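Local coordinates for protein mandalate racemase/muconate lactonizing enzyme (Unidentified, PDB 4E4U) that probably catalyses an enolase-superfamily reaction, as a putative member of the mandelate racemase/muconate lactonizing enzyme family whose substrate is not established, at residues Leu131-Asn135 and Leu147-Ala152; Phe165-Gly169 and Arg186-Cys191; His177-Leu181 and Arg219-Arg223; Glu182-Arg186 and Lys398-Pro402; Phe206-Met212 and Trp231-Pro237. All coordinates share one frame; numbering follows the deposited sequence.

Contact 1 of 5, residues Leu131-Asn135 and Leu147-Ala152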
# COMPACT_ATOMS: atom_id res chain seq x y z
N LEU A 131 -20.84 24.44 26.17
CA LEU A 131 -20.97 25.08 27.46
C LEU A 131 -20.89 26.59 27.27
O LEU A 131 -19.99 27.10 26.60
CB LEU A 131 -19.86 24.61 28.40
CG LEU A 131 -19.84 23.10 28.66
CD1 LEU A 131 -18.66 22.71 29.56
CD2 LEU A 131 -21.16 22.65 29.28
N TYR A 132 -21.85 27.31 27.86
CA TYR A 132 -21.85 28.77 27.81
C TYR A 132 -21.78 29.38 29.21
O TYR A 132 -22.74 30.00 29.68
CB TYR A 132 -23.11 29.28 27.09
CG TYR A 132 -23.14 28.95 25.61
CD1 TYR A 132 -22.53 29.77 24.68
CD2 TYR A 132 -23.79 27.81 25.15
CE1 TYR A 132 -22.57 29.47 23.33
CE2 TYR A 132 -23.83 27.50 23.81
CZ TYR A 132 -23.22 28.33 22.90
OH TYR A 132 -23.27 28.00 21.56
N PRO A 133 -20.64 29.20 29.89
CA PRO A 133 -20.52 29.67 31.28
C PRO A 133 -20.38 31.18 31.32
O PRO A 133 -19.73 31.75 30.44
CB PRO A 133 -19.21 29.01 31.76
CG PRO A 133 -18.77 28.08 30.64
CD PRO A 133 -19.37 28.64 29.40
N LYS A 134 -20.98 31.83 32.31
CA LYS A 134 -20.84 33.27 32.45
C LYS A 134 -19.99 33.63 33.66
O LYS A 134 -20.11 33.01 34.72
CB LYS A 134 -22.21 33.94 32.57
CG LYS A 134 -23.02 33.96 31.28
CD LYS A 134 -24.28 34.80 31.44
CE LYS A 134 -25.15 34.75 30.18
NZ LYS A 134 -26.40 35.55 30.32
N ASN A 135 -19.14 34.64 33.50
CA ASN A 135 -18.41 35.19 34.64
C ASN A 135 -19.29 36.13 35.47
O ASN A 135 -20.48 36.30 35.17
CB ASN A 135 -17.09 35.86 34.20
CG ASN A 135 -17.31 37.08 33.31
OD1 ASN A 135 -18.38 37.70 33.30
ND2 ASN A 135 -16.26 37.45 32.57
N LEU A 147 -15.90 27.17 36.16
CA LEU A 147 -17.15 27.69 35.61
C LEU A 147 -17.69 26.74 34.55
O LEU A 147 -18.90 26.51 34.48
CB LEU A 147 -16.96 29.08 35.00
CG LEU A 147 -16.91 30.29 35.92
CD1 LEU A 147 -16.72 31.54 35.08
CD2 LEU A 147 -18.18 30.39 36.75
N ALA A 148 -16.80 26.20 33.72
CA ALA A 148 -17.20 25.22 32.72
C ALA A 148 -17.81 23.99 33.39
O ALA A 148 -18.86 23.50 32.97
CB ALA A 148 -16.01 24.83 31.85
N ALA A 149 -17.15 23.51 34.44
CA ALA A 149 -17.62 22.32 35.15
C ALA A 149 -19.01 22.56 35.76
O ALA A 149 -19.89 21.70 35.68
CB ALA A 149 -16.62 21.91 36.22
N GLU A 150 -19.19 23.73 36.38
CA GLU A 150 -20.47 24.09 36.98
C GLU A 150 -21.56 24.12 35.92
O GLU A 150 -22.67 23.61 36.12
CB GLU A 150 -20.36 25.45 37.67
CG GLU A 150 -21.68 26.00 38.20
CD GLU A 150 -21.52 27.36 38.84
OE1 GLU A 150 -21.01 28.29 38.17
OE2 GLU A 150 -21.91 27.50 40.02
N CYS A 151 -21.24 24.70 34.77
CA CYS A 151 -22.17 24.77 33.66
C CYS A 151 -22.51 23.37 33.14
O CYS A 151 -23.67 23.08 32.84
CB CYS A 151 -21.56 25.63 32.55
SG CYS A 151 -22.57 25.80 31.07
N ALA A 152 -21.50 22.52 33.03
CA ALA A 152 -21.74 21.14 32.60
C ALA A 152 -22.71 20.43 33.55
O ALA A 152 -23.62 19.73 33.11
CB ALA A 152 -20.43 20.38 32.52

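Contact 2 of 5, residues Phe165-Gly169 and Arg186-Cys191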
# COMPACT_ATOMS: atom_id res chain seq x y z
N PHE A 165 -16.79 21.79 24.64
CA PHE A 165 -16.01 22.95 25.07
C PHE A 165 -14.69 22.96 24.30
O PHE A 165 -14.22 21.91 23.87
CB PHE A 165 -15.77 22.94 26.60
CG PHE A 165 -15.28 21.62 27.11
CD1 PHE A 165 -16.18 20.60 27.41
CD2 PHE A 165 -13.92 21.39 27.28
CE1 PHE A 165 -15.72 19.37 27.86
CE2 PHE A 165 -13.46 20.16 27.73
CZ PHE A 165 -14.36 19.15 28.03
N ASP A 166 -14.12 24.15 24.11
CA ASP A 166 -12.82 24.28 23.44
C ASP A 166 -11.86 25.14 24.25
O ASP A 166 -11.87 26.38 24.15
CB ASP A 166 -12.96 24.87 22.03
CG ASP A 166 -11.62 24.95 21.30
OD1 ASP A 166 -10.61 24.51 21.88
OD2 ASP A 166 -11.57 25.45 20.16
N PRO A 167 -11.00 24.50 25.05
CA PRO A 167 -10.03 25.22 25.88
C PRO A 167 -8.67 25.40 25.20
O PRO A 167 -7.70 25.77 25.87
CB PRO A 167 -9.91 24.31 27.11
CG PRO A 167 -10.08 22.93 26.54
CD PRO A 167 -11.00 23.05 25.34
N ALA A 168 -8.60 25.17 23.89
CA ALA A 168 -7.31 25.07 23.21
C ALA A 168 -6.77 26.37 22.61
O ALA A 168 -5.81 26.36 21.84
CB ALA A 168 -7.35 23.98 22.15
N GLY A 169 -7.35 27.51 23.00
CA GLY A 169 -6.81 28.79 22.60
C GLY A 169 -7.22 29.22 21.21
O GLY A 169 -8.00 28.54 20.55
N ARG A 186 -4.03 23.28 30.34
CA ARG A 186 -5.37 23.81 30.51
C ARG A 186 -6.41 22.89 29.87
O ARG A 186 -7.48 22.67 30.43
CB ARG A 186 -5.47 25.22 29.92
CG ARG A 186 -6.84 25.85 30.06
CD ARG A 186 -6.84 27.27 29.54
NE ARG A 186 -6.71 27.30 28.09
CZ ARG A 186 -6.11 28.27 27.40
NH1 ARG A 186 -5.53 29.29 28.03
NH2 ARG A 186 -6.07 28.22 26.08
N CYS A 187 -6.09 22.35 28.70
CA CYS A 187 -7.00 21.43 28.02
C CYS A 187 -7.28 20.21 28.89
O CYS A 187 -8.44 19.79 29.04
CB CYS A 187 -6.42 20.97 26.68
SG CYS A 187 -6.33 22.24 25.42
N GLU A 188 -6.23 19.67 29.48
CA GLU A 188 -6.33 18.53 30.37
C GLU A 188 -7.16 18.87 31.61
O GLU A 188 -8.00 18.08 32.05
CB GLU A 188 -4.93 18.07 30.77
CG GLU A 188 -4.78 16.59 30.90
CD GLU A 188 -3.38 16.17 31.31
OE1 GLU A 188 -2.38 16.74 30.80
OE2 GLU A 188 -3.29 15.26 32.15
N LEU A 189 -6.91 20.06 32.17
CA LEU A 189 -7.61 20.50 33.38
C LEU A 189 -9.10 20.69 33.15
O LEU A 189 -9.92 20.35 34.00
CB LEU A 189 -6.98 21.78 33.93
CG LEU A 189 -7.57 22.26 35.26
CD1 LEU A 189 -7.41 21.19 36.33
CD2 LEU A 189 -6.91 23.55 35.70
N PHE A 190 -9.47 21.25 31.99
CA PHE A 190 -10.89 21.36 31.64
C PHE A 190 -11.54 19.99 31.62
O PHE A 190 -12.62 19.80 32.18
CB PHE A 190 -11.07 22.04 30.29
CG PHE A 190 -11.33 23.52 30.37
CD1 PHE A 190 -10.31 24.41 30.71
CD2 PHE A 190 -12.59 24.02 30.10
CE1 PHE A 190 -10.55 25.77 30.77
CE2 PHE A 190 -12.85 25.39 30.17
CZ PHE A 190 -11.82 26.26 30.51
N CYS A 191 -10.89 19.03 30.97
CA CYS A 191 -11.45 17.68 30.92
C CYS A 191 -11.58 17.08 32.31
O CYS A 191 -12.59 16.46 32.64
CB CYS A 191 -10.64 16.77 30.00
SG CYS A 191 -10.83 17.18 28.26

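Contact 3 of 5, residues His177-Leu181 and Arg219-Arg223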
# COMPACT_ATOMS: atom_id res chain seq x y z
N HIS A 177 -0.84 25.34 14.42
CA HIS A 177 0.34 25.68 15.21
C HIS A 177 0.56 24.63 16.30
O HIS A 177 -0.18 23.65 16.39
CB HIS A 177 0.24 27.10 15.77
CG HIS A 177 -1.00 27.34 16.58
ND1 HIS A 177 -2.07 28.06 16.11
CD2 HIS A 177 -1.34 26.93 17.82
CE1 HIS A 177 -3.02 28.10 17.03
NE2 HIS A 177 -2.59 27.42 18.09
N GLN A 178 1.58 24.83 17.12
CA GLN A 178 1.96 23.86 18.14
C GLN A 178 1.59 24.42 19.52
O GLN A 178 2.21 25.38 19.98
CB GLN A 178 3.46 23.56 18.04
CG GLN A 178 3.99 22.51 19.02
CD GLN A 178 3.80 21.06 18.56
OE1 GLN A 178 3.50 20.19 19.39
NE2 GLN A 178 4.02 20.78 17.28
N LEU A 179 0.58 23.84 20.16
CA LEU A 179 0.11 24.35 21.45
C LEU A 179 1.20 24.34 22.50
O LEU A 179 1.98 23.39 22.60
CB LEU A 179 -1.06 23.52 21.98
CG LEU A 179 -2.30 23.42 21.09
CD1 LEU A 179 -3.36 22.58 21.79
CD2 LEU A 179 -2.84 24.80 20.74
N SER A 180 1.25 25.40 23.30
CA SER A 180 2.20 25.48 24.41
C SER A 180 1.85 24.49 25.51
O SER A 180 0.72 24.01 25.60
CB SER A 180 2.18 26.89 25.01
OG SER A 180 0.98 27.06 25.75
N LEU A 181 2.82 24.21 26.37
CA LEU A 181 2.58 23.37 27.54
C LEU A 181 1.47 23.92 28.43
O LEU A 181 0.66 23.16 28.95
CB LEU A 181 3.85 23.20 28.36
CG LEU A 181 4.92 22.34 27.69
CD1 LEU A 181 6.24 22.54 28.42
CD2 LEU A 181 4.53 20.87 27.68
N ARG A 219 0.06 15.08 20.56
CA ARG A 219 0.48 15.37 21.94
C ARG A 219 -0.73 15.64 22.84
O ARG A 219 -0.81 15.13 23.96
CB ARG A 219 1.46 16.56 22.00
CG ARG A 219 2.86 16.22 21.52
CD ARG A 219 3.75 17.44 21.55
NE ARG A 219 3.97 17.96 22.90
CZ ARG A 219 4.43 19.18 23.17
NH1 ARG A 219 4.71 20.02 22.18
NH2 ARG A 219 4.60 19.56 24.42
N LEU A 220 -1.68 16.41 22.32
CA LEU A 220 -2.88 16.74 23.09
C LEU A 220 -3.73 15.49 23.32
O LEU A 220 -4.18 15.23 24.43
CB LEU A 220 -3.69 17.83 22.39
CG LEU A 220 -5.03 18.17 23.06
CD1 LEU A 220 -4.84 18.56 24.53
CD2 LEU A 220 -5.74 19.28 22.28
N ALA A 221 -3.93 14.70 22.27
CA ALA A 221 -4.75 13.50 22.39
C ALA A 221 -4.23 12.56 23.48
O ALA A 221 -5.01 12.01 24.25
CB ALA A 221 -4.83 12.77 21.06
N LYS A 222 -2.91 12.39 23.57
CA LYS A 222 -2.36 11.48 24.58
C LYS A 222 -2.73 11.93 25.99
O LYS A 222 -2.97 11.10 26.85
CB LYS A 222 -0.84 11.32 24.44
CG LYS A 222 -0.37 10.74 23.10
CD LYS A 222 -1.35 9.78 22.43
CE LYS A 222 -1.24 8.36 22.93
NZ LYS A 222 -2.10 7.44 22.12
N ARG A 223 -2.79 13.24 26.20
CA ARG A 223 -3.19 13.80 27.49
C ARG A 223 -4.67 13.64 27.79
O ARG A 223 -5.07 13.52 28.95
CB ARG A 223 -2.85 15.28 27.54
CG ARG A 223 -1.37 15.57 27.66
CD ARG A 223 -1.13 17.03 27.37
NE ARG A 223 0.24 17.48 27.57
CZ ARG A 223 0.63 18.24 28.59
NH1 ARG A 223 -0.23 18.61 29.53
NH2 ARG A 223 1.89 18.65 28.65
O HOH W 1 4.62 22.80 22.82

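Contact 4 of 5, residues Glu182-Arg186 and Lys398-Pro402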
# COMPACT_ATOMS: atom_id res chain seq x y z
N GLU A 182 1.44 25.24 28.63
CA GLU A 182 0.39 25.81 29.46
C GLU A 182 -1.00 25.59 28.87
O GLU A 182 -1.96 25.33 29.59
CB GLU A 182 0.66 27.29 29.72
CG GLU A 182 1.79 27.50 30.70
CD GLU A 182 2.07 28.95 30.98
OE1 GLU A 182 2.11 29.75 30.01
OE2 GLU A 182 2.26 29.29 32.16
N VAL A 183 -1.11 25.67 27.54
CA VAL A 183 -2.40 25.42 26.91
C VAL A 183 -2.74 23.93 26.97
O VAL A 183 -3.88 23.57 27.27
CB VAL A 183 -2.45 25.97 25.48
CG1 VAL A 183 -3.70 25.50 24.75
CG2 VAL A 183 -2.39 27.50 25.51
N LEU A 184 -1.76 23.06 26.74
CA LEU A 184 -1.99 21.62 26.88
C LEU A 184 -2.46 21.30 28.30
O LEU A 184 -3.40 20.52 28.48
CB LEU A 184 -0.73 20.82 26.54
CG LEU A 184 -0.27 20.86 25.08
CD1 LEU A 184 1.13 20.26 24.94
CD2 LEU A 184 -1.25 20.10 24.19
N ASP A 185 -1.82 21.90 29.30
CA ASP A 185 -2.22 21.70 30.69
C ASP A 185 -3.66 22.14 30.92
O ASP A 185 -4.42 21.47 31.62
CB ASP A 185 -1.32 22.51 31.63
CG ASP A 185 0.07 21.92 31.81
OD1 ASP A 185 0.30 20.76 31.41
OD2 ASP A 185 0.93 22.62 32.38
N ARG A 186 -4.03 23.28 30.34
CA ARG A 186 -5.37 23.81 30.51
C ARG A 186 -6.41 22.89 29.87
O ARG A 186 -7.48 22.67 30.43
CB ARG A 186 -5.47 25.22 29.92
CG ARG A 186 -6.84 25.85 30.06
CD ARG A 186 -6.84 27.27 29.54
NE ARG A 186 -6.71 27.30 28.09
CZ ARG A 186 -6.11 28.27 27.40
NH1 ARG A 186 -5.53 29.29 28.03
NH2 ARG A 186 -6.07 28.22 26.08
N LYS A 398 3.54 32.42 24.59
CA LYS A 398 3.30 32.93 25.94
C LYS A 398 1.85 33.38 26.16
O LYS A 398 1.46 33.69 27.29
CB LYS A 398 4.28 34.06 26.27
CG LYS A 398 5.74 33.60 26.27
CD LYS A 398 6.70 34.67 26.79
CE LYS A 398 8.13 34.15 26.75
NZ LYS A 398 9.15 34.99 27.42
N ASP A 399 1.05 33.37 25.10
CA ASP A 399 -0.34 33.85 25.19
C ASP A 399 -1.29 32.78 25.72
O ASP A 399 -1.21 31.61 25.34
CB ASP A 399 -0.81 34.35 23.82
CG ASP A 399 -2.13 35.09 23.89
OD1 ASP A 399 -2.51 35.54 25.00
OD2 ASP A 399 -2.79 35.23 22.84
N LEU A 400 -2.21 33.19 26.59
CA LEU A 400 -3.18 32.26 27.18
C LEU A 400 -4.63 32.64 26.87
O LEU A 400 -5.54 32.26 27.60
CB LEU A 400 -2.96 32.15 28.70
CG LEU A 400 -1.65 31.49 29.12
CD1 LEU A 400 -1.56 31.31 30.63
CD2 LEU A 400 -1.49 30.15 28.43
N ALA A 401 -4.83 33.37 25.78
CA ALA A 401 -6.17 33.78 25.35
C ALA A 401 -7.04 32.58 25.00
O ALA A 401 -6.53 31.55 24.56
CB ALA A 401 -6.07 34.73 24.16
N PRO A 402 -8.36 32.70 25.20
CA PRO A 402 -9.28 31.62 24.84
C PRO A 402 -9.57 31.54 23.34
O PRO A 402 -9.31 32.50 22.61
CB PRO A 402 -10.56 31.98 25.61
CG PRO A 402 -10.50 33.46 25.76
CD PRO A 402 -9.04 33.80 25.92
O HOH W 2 2.36 32.44 29.64
O HOH W 3 -4.48 30.16 24.88

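Contact 5 of 5, residues Phe206-Met212 and Trp231-Pro237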
# COMPACT_ATOMS: atom_id res chain seq x y z
N PHE A 206 -14.62 17.17 22.89
CA PHE A 206 -13.53 18.12 22.90
C PHE A 206 -13.59 18.92 21.60
O PHE A 206 -13.19 18.43 20.54
CB PHE A 206 -12.18 17.43 23.10
CG PHE A 206 -11.11 18.36 23.56
CD1 PHE A 206 -10.96 18.66 24.91
CD2 PHE A 206 -10.27 18.97 22.65
CE1 PHE A 206 -9.98 19.53 25.33
CE2 PHE A 206 -9.29 19.84 23.06
CZ PHE A 206 -9.14 20.12 24.40
N GLY A 207 -14.13 20.13 21.70
CA GLY A 207 -14.60 20.86 20.53
C GLY A 207 -13.62 21.81 19.90
O GLY A 207 -13.94 22.98 19.65
N THR A 208 -12.42 21.31 19.61
CA THR A 208 -11.38 22.10 18.97
C THR A 208 -11.80 22.61 17.59
O THR A 208 -12.78 22.13 16.99
CB THR A 208 -10.05 21.33 18.92
OG1 THR A 208 -10.31 19.92 19.09
CG2 THR A 208 -9.16 21.77 20.05
N HIS A 209 -11.05 23.60 17.09
CA HIS A 209 -11.38 24.35 15.88
C HIS A 209 -10.20 24.34 14.89
O HIS A 209 -9.93 25.34 14.22
CB HIS A 209 -11.69 25.81 16.24
CG HIS A 209 -13.02 26.03 16.89
ND1 HIS A 209 -13.23 25.87 18.24
CD2 HIS A 209 -14.21 26.44 16.38
CE1 HIS A 209 -14.49 26.15 18.53
NE2 HIS A 209 -15.10 26.50 17.42
N GLY A 210 -9.48 23.23 14.80
CA GLY A 210 -8.36 23.15 13.87
C GLY A 210 -7.17 24.01 14.23
O GLY A 210 -6.45 24.46 13.34
N GLN A 211 -6.94 24.22 15.53
CA GLN A 211 -5.82 25.05 15.97
C GLN A 211 -4.46 24.45 15.61
O GLN A 211 -3.49 25.18 15.43
CB GLN A 211 -5.84 25.24 17.49
CG GLN A 211 -6.87 26.21 18.03
CD GLN A 211 -8.17 25.53 18.40
OE1 GLN A 211 -8.51 24.48 17.85
NE2 GLN A 211 -8.91 26.13 19.32
N MET A 212 -4.40 23.13 15.52
CA MET A 212 -3.14 22.41 15.62
C MET A 212 -2.60 21.83 14.32
O MET A 212 -3.37 21.46 13.42
CB MET A 212 -3.31 21.25 16.60
CG MET A 212 -3.43 21.70 18.04
SD MET A 212 -4.25 20.53 19.09
CE MET A 212 -5.92 20.80 18.52
N TRP A 231 -15.36 12.46 21.49
CA TRP A 231 -14.60 12.83 20.30
C TRP A 231 -13.62 13.95 20.51
O TRP A 231 -13.69 14.70 21.49
CB TRP A 231 -15.52 13.13 19.11
CG TRP A 231 -16.31 14.42 19.12
CD1 TRP A 231 -15.83 15.70 19.22
CD2 TRP A 231 -17.72 14.54 18.92
NE1 TRP A 231 -16.87 16.61 19.13
CE2 TRP A 231 -18.05 15.91 18.93
CE3 TRP A 231 -18.75 13.61 18.73
CZ2 TRP A 231 -19.35 16.38 18.78
CZ3 TRP A 231 -20.05 14.07 18.57
CH2 TRP A 231 -20.33 15.45 18.60
N PHE A 232 -12.70 14.04 19.55
CA PHE A 232 -11.70 15.09 19.43
C PHE A 232 -12.04 15.74 18.08
O PHE A 232 -11.87 15.11 17.03
CB PHE A 232 -10.33 14.43 19.44
CG PHE A 232 -9.14 15.37 19.37
CD1 PHE A 232 -9.26 16.75 19.49
CD2 PHE A 232 -7.87 14.84 19.18
CE1 PHE A 232 -8.12 17.57 19.44
CE2 PHE A 232 -6.75 15.64 19.12
CZ PHE A 232 -6.88 17.01 19.25
N GLU A 233 -12.58 16.95 18.13
CA GLU A 233 -13.15 17.62 16.96
C GLU A 233 -12.10 18.41 16.19
O GLU A 233 -11.25 19.06 16.80
CB GLU A 233 -14.23 18.59 17.44
CG GLU A 233 -14.99 19.33 16.36
CD GLU A 233 -16.36 19.81 16.83
OE1 GLU A 233 -16.94 19.18 17.73
OE2 GLU A 233 -16.86 20.82 16.29
N GLU A 234 -12.15 18.36 14.86
CA GLU A 234 -11.28 19.19 14.01
C GLU A 234 -9.88 19.38 14.58
O GLU A 234 -9.48 20.50 14.90
CB GLU A 234 -11.91 20.57 13.78
CG GLU A 234 -13.16 20.58 12.92
CD GLU A 234 -13.30 21.90 12.18
OE1 GLU A 234 -13.33 22.95 12.85
OE2 GLU A 234 -13.32 21.89 10.94
N PRO A 235 -9.12 18.28 14.72
CA PRO A 235 -7.82 18.44 15.38
C PRO A 235 -6.84 19.28 14.57
O PRO A 235 -5.94 19.87 15.15
CB PRO A 235 -7.32 17.00 15.54
CG PRO A 235 -8.15 16.19 14.58
CD PRO A 235 -9.48 16.86 14.52
N VAL A 236 -7.03 19.33 13.25
CA VAL A 236 -6.15 20.08 12.37
C VAL A 236 -7.03 20.83 11.37
O VAL A 236 -8.22 20.53 11.25
CB VAL A 236 -5.17 19.14 11.61
CG1 VAL A 236 -4.31 18.34 12.59
CG2 VAL A 236 -5.93 18.21 10.67
N PRO A 237 -6.46 21.81 10.65
CA PRO A 237 -7.28 22.52 9.67
C PRO A 237 -7.81 21.60 8.57
O PRO A 237 -7.16 20.60 8.23
CB PRO A 237 -6.30 23.53 9.07
CG PRO A 237 -5.30 23.77 10.16
CD PRO A 237 -5.12 22.42 10.79
O HOH W 4 -14.70 22.91 15.21

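Contact 1 of 5, residues Leu131-Asn135 and Leu147-Ala152
Leu-131 drops its forked end into the dip between Ala-148 and Ala-152, two small residues one turn apart on the helix, where short methyls keep the surface low. One prong, CD1, comes within 3.5 Å of Ala-148 O; the other, CD2, rests 3.7 Å from Ala-152 CA. Its chi2 (177°) turns the fork about the CB-CG bond so that both methyls face the helix.

The bump in return is Cys-151. Its sulfur stands opposite its own backbone N (chi1 178°) and rises from the helix into the bend of the loop, with SG 3.6 Å from Tyr-132 N and 3.9 Å from Leu-131 CD2. SG is covalently linked to a dimercaptobutanediol molecule, probably from the crystallisation liquor, and Tyr-132 belongs to the same pocket.

Pro-133 is the second knob of the loop. Its ring settles among Leu-147, Ala-148 and Cys-151, with CB 3.7 Å from Leu-147 O and CG 3.9 Å from Ala-148 CA. Farther along, both methyls of Leu-147 lie against the Lys-134 carbonyl, CD1 being 3.7 Å from Lys-134 O.

The loop leads from strand 125-130 into helix 145-158, an early beta-alpha connection of the barrel. Leu-131 also leans on Val-163 and Phe-165 of strand 162-165, while Ala-148 and Ala-152 turn toward Phe-190 and Val-194 of helix 181-198.

Contact 2 of 5, residues Phe165-Gly169 and Arg186-Cys191
One backbone oxygen, Pro-167 O, is held by two nitrogens of the same side chain: Arg-186 NE at 2.9 Å and Arg-186 NH2 at 3.0 Å. The oxygen sits in the guanidinium plane, at the side carrying NE, and both bonds are moderately bent (150° and 143° at the hydrogens). A bend at chi3 (71°) brings the guanidinium edge to the loop carbonyl to make this grip, which should limit its rotation.

The proline ring does the packing. Pro-167 CB lies over one face of the Phe-190 ring, 3.8 Å from its centroid, a CH-pi contact, while Pro-167 CG reaches Cys-187 CA at 3.7 Å. The sulfur of Cys-187 fills the neighbouring spot against Ala-168 CB, 3.8 Å from SG. At the strand end, Phe-165 slides past Phe-190 and offers its ring edge to Cys-191, whose SG is 4.0 Å from Phe-165 CE2, a sulfur-aromatic contact.

Within the loop, Asp-166 OD1 accepts from Ala-168 N at 2.9 Å, closing an Asx turn, and its other oxygen bonds His-209. Strand 162-165, this loop and helix 181-198 form one beta-alpha unit of the barrel domain shared by the enolase superfamily.

Contact 3 of 5, residues His177-Leu181 and Arg219-Arg223
Arg-219 NH1 serves two acceptors across this contact: it donates to Gln-178 OE1 at 3.0 Å and to a water 2.9 Å away. That water in turn donates to Leu-179 O at 2.7 Å, so a single guanidinium nitrogen ties the loop down through both a side-chain amide and a backbone carbonyl.

The direct bond is bent, 144° at the hydrogen, and Arg-219 NH1 stands tilted from the amide carbonyl plane by 33°. Amide and guanidinium planes are nonetheless only 16° apart, although the two chains cross at about a right angle. Gln-178 gets there by folding at chi2, which brings OE1 round to the arginine; its NE2 is taken by Ser-215 and by Gln-305 of the second subunit.

Leu-181 supplies the apolar part. Its CD2 methyl touches the guanidinium edge of Arg-219, 3.5 Å from NH2, and also lies 3.6 Å from Arg-223 NH2, one methyl touching both arginine ends. Deeper in, Leu-179 CD1 meets Leu-220 CD2 at 4.1 Å. Both arginines have their main partners across the subunit interface: each pairs with Asp-228 of the second subunit, and Arg-219 also with Asp-203 there.

Ser-180 occupies the N-cap of helix 181-198, its OG bonded to Val-183 N, so the loop meets helix 214-224 just where the preceding barrel helix starts. Leu-184 of that helix packs on Arg-219, Leu-220 and Arg-223, and Leu-220 reaches inward to Phe-232 of strand 231-233.

Contact 4 of 5, residues Glu182-Arg186 and Lys398-Pro402
The C-terminal tail, well beyond helix 372-377, lies over the first turns of barrel helix 181-198, with Leu-400 resting on Glu-182 and Val-183. The touching branch is Leu-400 CD2, which sits 3.8 Å from Glu-182 CB and 4.0 Å from Val-183 CG2. Leucine and glutamate cross at about a right angle; CD2 rests on the root of the glutamate chain, and both leucine methyls also approach Glu-182 OE1, each at 4.0 Å.

Polar links frame this apolar patch. On one side a water donates to Glu-182 OE1 at 2.7 Å and to Lys-398 O at 2.8 Å; the other carboxylate oxygen forms a salt bridge to Lys-201 of the second subunit. On the other side Arg-186 NH1 reaches Leu-400 O at 3.0 Å, a weak bond with a sharp angle of 126° at the hydrogen. A second water accepts from Arg-186 NH2 at 2.8 Å and donates to Ala-401 O. The firmer partner of this guanidinium is the carbonyl oxygen of Pro-167.

Except for the leucine, the tail engages through its backbone: its carbonyls at positions 398, 400 and 401 are the acceptors. The helix provides the charged groups, and two of the three polar links run through water, which is consistent with a tail laid on the surface rather than locked into the core.

Contact 5 of 5, residues Phe206-Met212 and Trp231-Pro237
Phe-206 is bonded on both sides in a parallel bridge with Phe-232: Phe-206 N donates to Trp-231 O at 3.0 Å, and Glu-233 N returns to Phe-206 O at 2.9 Å, meeting that carbonyl almost head-on (171°). Phe-206 O also takes a weak bond from Thr-208 N, for Gly-207 is the centre of an inverse gamma turn that ends the regular pairing.

Beyond the turn the links are mixed, side chain and backbone. Thr-208 OG1 donates to Glu-233 O at 2.6 Å, lying in the carbonyl plane; Thr-208 OG1 also lies at the edge of the Phe-232 ring. Gly-210 N makes a weak bond to Glu-234 O, and Val-236 CA gives a CA-H...O contact to Met-212 O at 3.3 Å. Met-212 CE meets the ring edge of Phe-232 at 4.0 Å from CZ.

Glu-233 OE1 accepts from Trp-231 NE1 at 2.9 Å on its anti lone pair, with Lys-164 and Gln-280 as further partners, whereas Glu-233 OE2 lies close to the like-charged Glu-259; Glu-234 pairs with Arg-260. His-209 N goes to Gln-211 OE1 at 2.8 Å, and its ring ND1 bonds Asp-166. A water lies between Thr-208 O and Glu-234 OE1.

Side-chain, weak backbone and water links thus replace regular pairing here. Such a network should help orient Glu-233 and Glu-234 at the C-terminal ends of the barrel strands, where enolase-superfamily active sites lie.

Contacts 1 and 2 come in series, each joining the loop after a barrel strand to the helix that follows, and their centres are about 13 Å apart; they touch through Ala-148 with Phe-190. Contacts 2, 3 and 4 gather round helix 181-198 or the loop before it, with centres about 9 to 11 Å apart and segments that alternate along the chain; contacts 2 and 4 share Arg-186. Contact 5 pairs strands 203-206 and 231-233 about 11 Å from contacts 2 and 3. The five therefore trace successive beta-alpha units of the barrel, with the C-terminal tail laid outside; contacts 3, 4 and 5 also reach the second subunit, and contact 5 the third as well.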